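Local coordinates for GTPase-activating protein BEM3 (Saccharomyces cerevisiae S288C, PDB 6FSF) that accelerates GTP hydrolysis by CDC42 and, less efficiently, by RHO1, binds phosphatidylinositol 3-phosphate, and is represented here by its tandem PX and PH domains, at residues T78-R82 / Q83-T87; Q86-P90 / T91-T95. All coordinates share one frame; numbering follows the deposited sequence.

How the contacts relate
From the N terminus, the chain leaves helix 57-70 of the PX domain and enters a long connecting loop. Contact 1 (78-82 with 83-87) closes a tight 3-10 turn in that loop, and contact 2 (86-90 with 91-95) ends it by starting helix 90-107. The two neither nest nor cross; they follow in series, sharing Gln86 and Thr87, with centres about 9 Å apart. The turn also packs against the helix start, Leu84 O lying 4.0 Å from Lys92 CB. Contact 1 is tied to both PX helices, through Phe85 on Ile57 and Pro80 on Ile99, whereas contact 2 reaches strand 142-148 of the PH domain through Leu88 and Val93.

Contact 1 of 2, residues T78-R82 / Q83-T87; sequences TLPDR and QLFQT
The Phe85 ring meets Pro80 and Asp81 at its edge: Pro80 CG stands 3.9 Å from Phe85 CE2, and Asp81 O lies 3.7 Å from Phe85 CD2, both close to the ring plane. From this stretch, therefore, the ring receives neighbours along one rim and none over a face. With CG set beside its own backbone N (chi1 -69°), Phe85 turns this rim back to the residues that precede the turn. Pro80 is shared, for its CB also touches Leu84 CD1 at 3.7 Å, so the proline bridges two side chains, the leucine with CB and the phenylalanine ring with CG. The segment lies in the loop joining helices 57-70 and 90-107 of the PX domain, and Pro80 closes a proline-rich run with PxxP spacing, the kind of loop known between these two helices in PX domains. What follows is a 3-10 turn, and its evidence is two successive bonds spanning three residues. Leu84 N donates to Asp81 O at 3.2 Å, and Phe85 N donates to Arg82 O with an N-H...O angle of 156°. In both, the donor sits about 60° above the plane of the carbonyl rather than on a lone pair. Arg82 O is further covered by Gln86, whose CG approaches it to 3.2 Å. At the start of the turn, the Asp81 carboxylate folds round so that OD1 takes a weak, bent bond from Arg82 N, 2.6 Å away. Outside the turn itself, Pro80 rests on Ile99 and Leu100 of helix 90-107, and Leu84 O accepts a hydrogen bond from Arg96 NH1 of the same helix.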
ATOM      1  N   THR A  78       8.624  15.258  -3.599  1.00 57.96           N
ATOM      2  CA  THR A  78       7.378  15.815  -3.088  1.00 61.25           C
ATOM      3  C   THR A  78       6.423  14.697  -2.689  1.00 57.57           C
ATOM      4  O   THR A  78       6.225  13.739  -3.446  1.00 59.64           O
ATOM      5  CB  THR A  78       6.726  16.722  -4.132  1.00 71.82           C
ATOM      6  OG1 THR A  78       7.644  17.761  -4.492  1.00 85.12           O
ATOM      7  CG2 THR A  78       5.453  17.345  -3.582  1.00 74.18           C
ATOM      8  N   LEU A  79       5.837  14.826  -1.498  1.00 53.11           N
ATOM      9  CA  LEU A  79       4.891  13.842  -1.005  1.00 47.86           C
ATOM     10  C   LEU A  79       3.578  13.922  -1.779  1.00 49.29           C
ATOM     11  O   LEU A  79       3.279  14.935  -2.413  1.00 54.96           O
ATOM     12  CB  LEU A  79       4.628  14.059   0.483  1.00 52.92           C
ATOM     13  CG  LEU A  79       5.646  13.482   1.467  1.00 58.50           C
ATOM     14  CD1 LEU A  79       5.184  13.717   2.895  1.00 52.98           C
ATOM     15  CD2 LEU A  79       5.845  11.999   1.207  1.00 63.77           C
ATOM     16  N   PRO A  80       2.781  12.854  -1.754  1.00 48.21           N
ATOM     17  CA  PRO A  80       1.447  12.929  -2.355  1.00 49.10           C
ATOM     18  C   PRO A  80       0.575  13.939  -1.623  1.00 59.19           C
ATOM     19  O   PRO A  80       0.715  14.158  -0.418  1.00 55.13           O
ATOM     20  CB  PRO A  80       0.905  11.503  -2.206  1.00 47.27           C
ATOM     21  CG  PRO A  80       1.743  10.873  -1.150  1.00 49.89           C
ATOM     22  CD  PRO A  80       3.095  11.493  -1.286  1.00 51.49           C
ATOM     23  N   ASP A  81      -0.334  14.554  -2.375  1.00 64.88           N
ATOM     24  CA  ASP A  81      -1.170  15.616  -1.832  1.00 65.99           C
ATOM     25  C   ASP A  81      -2.094  15.079  -0.743  1.00 66.89           C
ATOM     26  O   ASP A  81      -2.438  13.894  -0.713  1.00 65.92           O
ATOM     27  CB  ASP A  81      -1.987  16.263  -2.951  1.00 80.73           C
ATOM     28  CG  ASP A  81      -2.719  17.509  -2.496  1.00105.26           C
ATOM     29  OD1 ASP A  81      -2.365  18.052  -1.429  1.00112.54           O
ATOM     30  OD2 ASP A  81      -3.643  17.953  -3.210  1.00118.72           O
ATOM     31  N   ARG A  82      -2.493  15.973   0.165  1.00 63.09           N
ATOM     32  CA  ARG A  82      -3.391  15.597   1.252  1.00 67.79           C
ATOM     33  C   ARG A  82      -4.768  15.189   0.747  1.00 61.25           C
ATOM     34  O   ARG A  82      -5.481  14.463   1.447  1.00 62.88           O
ATOM     35  CB  ARG A  82      -3.523  16.750   2.249  1.00 74.90           C
ATOM     36  CG  ARG A  82      -2.193  17.321   2.719  1.00 90.66           C
ATOM     37  CD  ARG A  82      -2.396  18.411   3.758  1.00 95.51           C
ATOM     38  NE  ARG A  82      -2.869  17.869   5.028  1.00 98.58           N
ATOM     39  CZ  ARG A  82      -2.075  17.574   6.051  1.00100.63           C
ATOM     40  NH1 ARG A  82      -0.768  17.775   5.954  1.00 93.93           N
ATOM     41  NH2 ARG A  82      -2.585  17.083   7.172  1.00104.21           N
ATOM     42  N   GLN A  83      -5.158  15.638  -0.451  1.00 57.68           N
ATOM     43  CA  GLN A  83      -6.456  15.263  -1.004  1.00 69.79           C
ATOM     44  C   GLN A  83      -6.503  13.793  -1.401  1.00 64.82           C
ATOM     45  O   GLN A  83      -7.585  13.198  -1.439  1.00 73.87           O
ATOM     46  CB  GLN A  83      -6.790  16.142  -2.210  1.00 71.56           C
ATOM     47  CG  GLN A  83      -7.457  17.469  -1.866  1.00 83.04           C
ATOM     48  CD  GLN A  83      -6.529  18.434  -1.152  1.00 99.23           C
ATOM     49  OE1 GLN A  83      -5.311  18.254  -1.142  1.00113.59           O
ATOM     50  NE2 GLN A  83      -7.104  19.469  -0.552  1.00103.25           N
ATOM     51  N   LEU A  84      -5.350  13.193  -1.704  1.00 57.77           N
ATOM     52  CA  LEU A  84      -5.296  11.771  -2.012  1.00 57.72           C
ATOM     53  C   LEU A  84      -5.618  10.897  -0.807  1.00 58.27           C
ATOM     54  O   LEU A  84      -5.825   9.691  -0.978  1.00 53.39           O
ATOM     55  CB  LEU A  84      -3.914  11.407  -2.562  1.00 56.65           C
ATOM     56  CG  LEU A  84      -3.540  12.002  -3.921  1.00 61.46           C
ATOM     57  CD1 LEU A  84      -2.099  11.674  -4.282  1.00 61.21           C
ATOM     58  CD2 LEU A  84      -4.485  11.503  -4.999  1.00 62.45           C
ATOM     59  N   PHE A  85      -5.669  11.472   0.396  1.00 56.20           N
ATOM     60  CA  PHE A  85      -5.943  10.735   1.622  1.00 57.96           C
ATOM     61  C   PHE A  85      -7.237  11.178   2.296  1.00 59.84           C
ATOM     62  O   PHE A  85      -7.430  10.909   3.486  1.00 71.40           O
ATOM     63  CB  PHE A  85      -4.775  10.883   2.602  1.00 53.11           C
ATOM     64  CG  PHE A  85      -3.518  10.187   2.168  1.00 53.03           C
ATOM     65  CD1 PHE A  85      -3.240   8.898   2.596  1.00 53.79           C
ATOM     66  CD2 PHE A  85      -2.607  10.822   1.341  1.00 44.02           C
ATOM     67  CE1 PHE A  85      -2.080   8.255   2.204  1.00 55.12           C
ATOM     68  CE2 PHE A  85      -1.446  10.186   0.944  1.00 55.03           C
ATOM     69  CZ  PHE A  85      -1.181   8.900   1.376  1.00 52.21           C
ATOM     70  N   GLN A  86      -8.124  11.857   1.566  1.00 65.53           N
ATOM     71  CA  GLN A  86      -9.338  12.412   2.157  1.00 73.70           C
ATOM     72  C   GLN A  86     -10.569  11.565   1.856  1.00 83.91           C
ATOM     73  O   GLN A  86     -11.180  11.012   2.774  1.00 97.21           O
ATOM     74  CB  GLN A  86      -9.535  13.855   1.681  1.00 65.39           C
ATOM     75  CG  GLN A  86      -8.556  14.839   2.316  1.00 79.20           C
ATOM     76  CD  GLN A  86      -8.873  16.285   1.987  1.00 92.72           C
ATOM     77  OE1 GLN A  86      -9.917  16.587   1.410  1.00 95.80           O
ATOM     78  NE2 GLN A  86      -7.970  17.188   2.358  1.00 97.35           N
ATOM     79  N   THR A  87     -10.948  11.450   0.588  1.00 77.91           N
ATOM     80  CA  THR A  87     -12.056  10.596   0.174  1.00 85.98           C
ATOM     81  C   THR A  87     -11.478   9.340  -0.466  1.00 77.04           C
ATOM     82  O   THR A  87     -10.736   9.425  -1.450  1.00 83.62           O
ATOM     83  CB  THR A  87     -12.998  11.316  -0.797  1.00 98.07           C
ATOM     84  OG1 THR A  87     -12.383  11.408  -2.090  1.00114.33           O
ATOM     85  CG2 THR A  87     -13.312  12.715  -0.293  1.00 88.76           C
TER

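Contact 2 of 2, residues Q86-P90 / T91-T95; sequences QTLSP and TKVDT
Ser89 and Lys92 face each other across the first turn of helix 90-107, the serine hydroxyl lying alongside the base of the lysine chain. Ser89 occupies the N-cap: its OG, swung between the backbone N and the carbonyl carbon (chi1 86°), accepts from Lys92 N at 3.3 Å with an N-H...O angle of 159°. The same OG lies 3.2 Å from Lys92 CG and is met from another quarter by Thr91 CG2 at 3.3 Å, so methyl and methylene groups pack about the capping atom. With an alanine at Ser89 the capping acceptor is gone, and Lys92 N would probably be left to its weak bond to Ser89 O, with a gap beside Thr91 CG2. Starting next to its own backbone N (chi1 -62°) and then extended, the Lys92 chain runs back over the cap toward Thr87. Its NZ is modelled 2.9 Å from Thr87 O, a hydrogen bond whose exact placement is doubtful because the ammonium crowds the threonine hydroxyl. Regular helical bonding follows: Ser89 O receives Val93 N at 3.1 Å, nearly in line with the carbonyl bond, while Pro90 O receives Asp94 N. Thr91 O is gripped twice, by Thr95 N and by Thr95 OG1 at 2.8 Å. On the apolar side, Leu88 crosses Val93 at a slant, CD1 touching CG2 at 3.6 Å. This corner faces the PH domain: Leu88 and Val93 both reach Leu146 of strand 142-148, Pro90 rests on Trp159, and Asp94 OD1 accepts from Asn205, which joins the start of the PX helix to the neighbouring sheet and its loops.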
ATOM      1  N   GLN A  86      -8.124  11.857   1.566  1.00 65.53           N
ATOM      2  CA  GLN A  86      -9.338  12.412   2.157  1.00 73.70           C
ATOM      3  C   GLN A  86     -10.569  11.565   1.856  1.00 83.91           C
ATOM      4  O   GLN A  86     -11.180  11.012   2.774  1.00 97.21           O
ATOM      5  CB  GLN A  86      -9.535  13.855   1.681  1.00 65.39           C
ATOM      6  CG  GLN A  86      -8.556  14.839   2.316  1.00 79.20           C
ATOM      7  CD  GLN A  86      -8.873  16.285   1.987  1.00 92.72           C
ATOM      8  OE1 GLN A  86      -9.917  16.587   1.410  1.00 95.80           O
ATOM      9  NE2 GLN A  86      -7.970  17.188   2.358  1.00 97.35           N
ATOM     10  N   THR A  87     -10.948  11.450   0.588  1.00 77.91           N
ATOM     11  CA  THR A  87     -12.056  10.596   0.174  1.00 85.98           C
ATOM     12  C   THR A  87     -11.478   9.340  -0.466  1.00 77.04           C
ATOM     13  O   THR A  87     -10.736   9.425  -1.450  1.00 83.62           O
ATOM     14  CB  THR A  87     -12.998  11.316  -0.797  1.00 98.07           C
ATOM     15  OG1 THR A  87     -12.383  11.408  -2.090  1.00114.33           O
ATOM     16  CG2 THR A  87     -13.312  12.715  -0.293  1.00 88.76           C
ATOM     17  N   LEU A  88     -11.809   8.181   0.101  1.00 66.20           N
ATOM     18  CA  LEU A  88     -11.261   6.910  -0.360  1.00 63.16           C
ATOM     19  C   LEU A  88     -11.855   6.520  -1.712  1.00 71.62           C
ATOM     20  O   LEU A  88     -13.066   6.296  -1.822  1.00 81.74           O
ATOM     21  CB  LEU A  88     -11.526   5.811   0.666  1.00 64.02           C
ATOM     22  CG  LEU A  88     -10.847   4.463   0.400  1.00 71.01           C
ATOM     23  CD1 LEU A  88      -9.345   4.598   0.560  1.00 78.06           C
ATOM     24  CD2 LEU A  88     -11.386   3.350   1.296  1.00 77.55           C
ATOM     25  N   SER A  89     -11.005   6.430  -2.733  1.00 61.46           N
ATOM     26  CA  SER A  89     -11.398   5.972  -4.057  1.00 62.90           C
ATOM     27  C   SER A  89     -10.269   5.123  -4.629  1.00 64.67           C
ATOM     28  O   SER A  89      -9.100   5.356  -4.308  1.00 60.02           O
ATOM     29  CB  SER A  89     -11.696   7.141  -5.010  1.00 56.32           C
ATOM     30  OG  SER A  89     -10.509   7.597  -5.637  1.00 57.55           O
ATOM     31  N   PRO A  90     -10.595   4.133  -5.463  1.00 58.41           N
ATOM     32  CA  PRO A  90      -9.529   3.271  -6.010  1.00 59.23           C
ATOM     33  C   PRO A  90      -8.486   4.017  -6.824  1.00 59.18           C
ATOM     34  O   PRO A  90      -7.303   3.652  -6.780  1.00 48.50           O
ATOM     35  CB  PRO A  90     -10.308   2.267  -6.871  1.00 55.13           C
ATOM     36  CG  PRO A  90     -11.666   2.233  -6.268  1.00 60.88           C
ATOM     37  CD  PRO A  90     -11.937   3.631  -5.798  1.00 57.82           C
ATOM     38  N   THR A  91      -8.887   5.050  -7.571  1.00 58.72           N
ATOM     39  CA  THR A  91      -7.921   5.749  -8.414  1.00 60.85           C
ATOM     40  C   THR A  91      -6.950   6.586  -7.587  1.00 59.93           C
ATOM     41  O   THR A  91      -5.791   6.763  -7.986  1.00 55.04           O
ATOM     42  CB  THR A  91      -8.645   6.620  -9.442  1.00 67.21           C
ATOM     43  OG1 THR A  91      -7.685   7.301 -10.259  1.00 73.74           O
ATOM     44  CG2 THR A  91      -9.540   7.642  -8.755  1.00 67.53           C
ATOM     45  N   LYS A  92      -7.396   7.104  -6.437  1.00 54.02           N
ATOM     46  CA  LYS A  92      -6.485   7.825  -5.554  1.00 55.77           C
ATOM     47  C   LYS A  92      -5.532   6.870  -4.843  1.00 58.29           C
ATOM     48  O   LYS A  92      -4.342   7.172  -4.686  1.00 53.28           O
ATOM     49  CB  LYS A  92      -7.270   8.638  -4.526  1.00 58.73           C
ATOM     50  CG  LYS A  92      -8.167   9.721  -5.100  1.00 66.68           C
ATOM     51  CD  LYS A  92      -8.743  10.550  -3.969  1.00 75.07           C
ATOM     52  CE  LYS A  92     -10.073  11.173  -4.337  1.00 84.38           C
ATOM     53  NZ  LYS A  92     -10.706  11.797  -3.143  1.00 89.74           N
ATOM     54  N   VAL A  93      -6.044   5.721  -4.400  1.00 52.61           N
ATOM     55  CA  VAL A  93      -5.209   4.724  -3.732  1.00 53.90           C
ATOM     56  C   VAL A  93      -4.093   4.262  -4.658  1.00 50.49           C
ATOM     57  O   VAL A  93      -2.934   4.124  -4.247  1.00 52.51           O
ATOM     58  CB  VAL A  93      -6.075   3.543  -3.258  1.00 58.36           C
ATOM     59  CG1 VAL A  93      -5.205   2.387  -2.793  1.00 54.38           C
ATOM     60  CG2 VAL A  93      -7.014   3.991  -2.153  1.00 58.95           C
ATOM     61  N   ASP A  94      -4.430   4.020  -5.927  1.00 48.05           N
ATOM     62  CA  ASP A  94      -3.429   3.619  -6.911  1.00 57.56           C
ATOM     63  C   ASP A  94      -2.384   4.709  -7.108  1.00 56.93           C
ATOM     64  O   ASP A  94      -1.184   4.428  -7.199  1.00 57.76           O
ATOM     65  CB  ASP A  94      -4.110   3.292  -8.240  1.00 61.48           C
ATOM     66  CG  ASP A  94      -3.134   2.792  -9.287  1.00 64.79           C
ATOM     67  OD1 ASP A  94      -3.213   1.602  -9.653  1.00 61.70           O
ATOM     68  OD2 ASP A  94      -2.286   3.586  -9.742  1.00 66.32           O
ATOM     69  N   THR A  95      -2.824   5.966  -7.173  1.00 51.76           N
ATOM     70  CA  THR A  95      -1.911   7.054  -7.509  1.00 49.64           C
ATOM     71  C   THR A  95      -0.944   7.342  -6.366  1.00 50.49           C
ATOM     72  O   THR A  95       0.272   7.432  -6.578  1.00 52.60           O
ATOM     73  CB  THR A  95      -2.703   8.309  -7.878  1.00 53.59           C
ATOM     74  OG1 THR A  95      -3.544   8.031  -9.004  1.00 63.05           O
ATOM     75  CG2 THR A  95      -1.762   9.442  -8.236  1.00 62.14           C
TER